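Local coordinates for protein MymaA.19257.a.B3 (Mycobacterium marinum, PDB 6Q10) that is of unknown function but, as a secreted or membrane-anchored protein with a LytR_C-type soluble domain, may act at the mycobacterial cell envelope, at residues G76-G81 / T98-D103. Residues are numbered along the deposited sequence; the frame is centred on the assembly and turned at random.
Sequences GQIRFG and TELFND. With EDO (1,2-ethanediol), chain B.
F101 N donates to I78 O at the middle of a parallel ladder between strands 76-80 and 99-102, which helix 85-94 connects as a beta-alpha-beta unit within the mixed sheet of this LytR_C-type domain. Five backbone bonds alternate along the pair: E99 N to G76 O, I78 N to E99 O, F101 N to I78 O, F80 N to F101 O and D103 N to F80 O. F101 O also receives the CA-H of R79, with CA and O 3.3 Å apart.

On the face turned to helix 85-94, I78 and L100 run alongside each other in the same direction, and L100 CD2 reaches both CB and CD1 of I78 at 3.9 Å. I78 CD1 also abuts T98 OG1, whose hydrogen bond goes to A95 O. F80 CG sits between its own backbone N and carbonyl carbon (chi1 55°), and the ring lies against the backbone of 99-102. F101 O lies 3.3 Å above one ring face, nearer CD2 and CE2 than the ring centre, while L100 CB meets the edge at CE2. A88, V91 and W92 of the helix pack against this face, with V14 and V110 of the flanking strands.

On the other face, Q77 crosses F101 obliquely, their amide and ring planes 55° apart, with NE2 3.7 Å from CE2. The Q77 amide is held at both ends: NE2 bonds to Y67 OH and to a water that also makes a weak bond to E99 OE1, while R79, itself salt-bridged to D64, grips OE1. R79 does so side-on and in its guanidinium plane, NE and NH2 each lying 2.9 Å from Q77 OE1.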
loop_
_atom_site.group_PDB
_atom_site.type_symbol
_atom_site.label_atom_id
_atom_site.label_comp_id
_atom_site.label_asym_id
_atom_site.label_seq_id
_atom_site.Cartn_x
_atom_site.Cartn_y
_atom_site.Cartn_z
ATOM N N GLY A 76 -3.790 -8.778 -3.247
ATOM C CA GLY A 76 -3.184 -7.838 -4.171
ATOM C C GLY A 76 -1.693 -7.720 -3.947
ATOM O O GLY A 76 -1.078 -8.542 -3.297
ATOM N N GLN A 77 -1.112 -6.674 -4.530
ATOM C CA GLN A 77 0.334 -6.469 -4.489
ATOM C C GLN A 77 0.618 -5.004 -4.242
ATOM O O GLN A 77 -0.195 -4.143 -4.577
ATOM C CB GLN A 77 1.027 -6.865 -5.812
ATOM C CG GLN A 77 0.807 -8.292 -6.155
ATOM C CD GLN A 77 1.330 -8.656 -7.524
ATOM O OE1 GLN A 77 1.508 -7.796 -8.400
ATOM N NE2 GLN A 77 1.576 -9.955 -7.718
ATOM N N ILE A 78 1.772 -4.718 -3.650
ATOM C CA ILE A 78 2.302 -3.361 -3.617
ATOM C C ILE A 78 3.632 -3.393 -4.348
ATOM O O ILE A 78 4.529 -4.154 -3.965
ATOM C CB ILE A 78 2.466 -2.838 -2.186
ATOM C CG1 ILE A 78 1.114 -2.838 -1.475
ATOM C CG2 ILE A 78 3.031 -1.398 -2.199
ATOM C CD1 ILE A 78 1.224 -2.539 0.035
ATOM N N ARG A 79 3.730 -2.632 -5.436
ATOM C CA ARG A 79 4.903 -2.645 -6.311
ATOM C C ARG A 79 5.601 -1.296 -6.213
ATOM O O ARG A 79 4.945 -0.247 -6.264
ATOM C CB ARG A 79 4.515 -2.925 -7.757
ATOM C CG ARG A 79 3.695 -4.186 -7.998
ATOM C CD ARG A 79 3.297 -4.227 -9.462
ATOM N NE ARG A 79 2.383 -5.344 -9.709
ATOM C CZ ARG A 79 1.512 -5.392 -10.704
ATOM N NH1 ARG A 79 1.428 -4.386 -11.571
ATOM N NH2 ARG A 79 0.709 -6.455 -10.836
ATOM N N PHE A 80 6.922 -1.318 -6.071
ATOM C CA PHE A 80 7.657 -0.082 -5.796
ATOM C C PHE A 80 9.116 -0.295 -6.152
ATOM O O PHE A 80 9.575 -1.423 -6.347
ATOM C CB PHE A 80 7.541 0.312 -4.315
ATOM C CG PHE A 80 7.971 -0.781 -3.384
ATOM C CD1 PHE A 80 9.245 -0.803 -2.852
ATOM C CD2 PHE A 80 7.091 -1.794 -3.040
ATOM C CE1 PHE A 80 9.640 -1.819 -2.002
ATOM C CE2 PHE A 80 7.483 -2.812 -2.182
ATOM C CZ PHE A 80 8.764 -2.825 -1.675
ATOM N N GLY A 81 9.847 0.811 -6.229
ATOM C CA GLY A 81 11.288 0.780 -6.283
ATOM C C GLY A 81 11.859 1.251 -4.952
ATOM O O GLY A 81 11.146 1.734 -4.080
ATOM N N THR A 98 -1.414 -7.710 1.300
ATOM C CA THR A 98 -0.865 -7.729 -0.049
ATOM C C THR A 98 0.588 -8.214 -0.033
ATOM O O THR A 98 1.257 -8.216 1.007
ATOM C CB THR A 98 -0.948 -6.349 -0.690
ATOM O OG1 THR A 98 -0.270 -5.401 0.141
ATOM C CG2 THR A 98 -2.412 -5.939 -0.905
ATOM N N GLU A 99 1.052 -8.672 -1.201
ATOM C CA GLU A 99 2.427 -9.113 -1.407
ATOM C C GLU A 99 3.254 -7.927 -1.882
ATOM O O GLU A 99 2.802 -7.145 -2.726
ATOM C CB GLU A 99 2.492 -10.245 -2.440
ATOM C CG GLU A 99 1.662 -11.431 -2.024
ATOM C CD GLU A 99 2.085 -12.689 -2.734
ATOM O OE1 GLU A 99 2.735 -12.579 -3.794
ATOM O OE2 GLU A 99 1.780 -13.788 -2.216
ATOM N N LEU A 100 4.472 -7.809 -1.351
ATOM C CA LEU A 100 5.369 -6.686 -1.647
ATOM C C LEU A 100 6.393 -7.071 -2.707
ATOM O O LEU A 100 7.101 -8.065 -2.540
ATOM C CB LEU A 100 6.124 -6.272 -0.377
ATOM C CG LEU A 100 5.265 -5.949 0.840
ATOM C CD1 LEU A 100 6.149 -5.810 2.077
ATOM C CD2 LEU A 100 4.482 -4.690 0.574
ATOM N N PHE A 101 6.537 -6.222 -3.745
ATOM C CA PHE A 101 7.521 -6.440 -4.803
ATOM C C PHE A 101 8.307 -5.169 -5.072
ATOM O O PHE A 101 7.715 -4.128 -5.356
ATOM C CB PHE A 101 6.830 -6.898 -6.095
ATOM C CG PHE A 101 6.331 -8.311 -6.012
ATOM C CD1 PHE A 101 7.171 -9.380 -6.274
ATOM C CD2 PHE A 101 5.026 -8.555 -5.600
ATOM C CE1 PHE A 101 6.703 -10.676 -6.179
ATOM C CE2 PHE A 101 4.558 -9.861 -5.518
ATOM C CZ PHE A 101 5.407 -10.904 -5.782
ATOM N N ASN A 102 9.636 -5.280 -5.058
ATOM C CA ASN A 102 10.500 -4.201 -5.532
ATOM C C ASN A 102 10.811 -4.490 -6.993
ATOM O O ASN A 102 11.551 -5.430 -7.303
ATOM C CB ASN A 102 11.772 -4.115 -4.693
ATOM C CG ASN A 102 12.661 -2.953 -5.099
ATOM O OD1 ASN A 102 12.742 -2.612 -6.269
ATOM N ND2 ASN A 102 13.341 -2.342 -4.120
ATOM N N ASP A 103 10.211 -3.720 -7.892
ATOM C CA ASP A 103 10.327 -4.001 -9.316
ATOM C C ASP A 103 11.428 -3.189 -9.974
ATOM O O ASP A 103 11.557 -3.217 -11.192
ATOM C CB ASP A 103 8.976 -3.805 -10.020
ATOM C CG ASP A 103 8.521 -2.347 -10.087
ATOM O OD1 ASP A 103 9.207 -1.426 -9.577
ATOM O OD2 ASP A 103 7.447 -2.129 -10.684
HETATM C C1 EDO B . 5.537 -9.763 1.926
HETATM O O1 EDO B . 5.732 -9.604 0.505
HETATM C C2 EDO B . 4.065 -9.956 2.264
HETATM O O2 EDO B . 3.538 -11.078 1.551
HETATM O O HOH W 1 1.063 -11.693 -5.482
#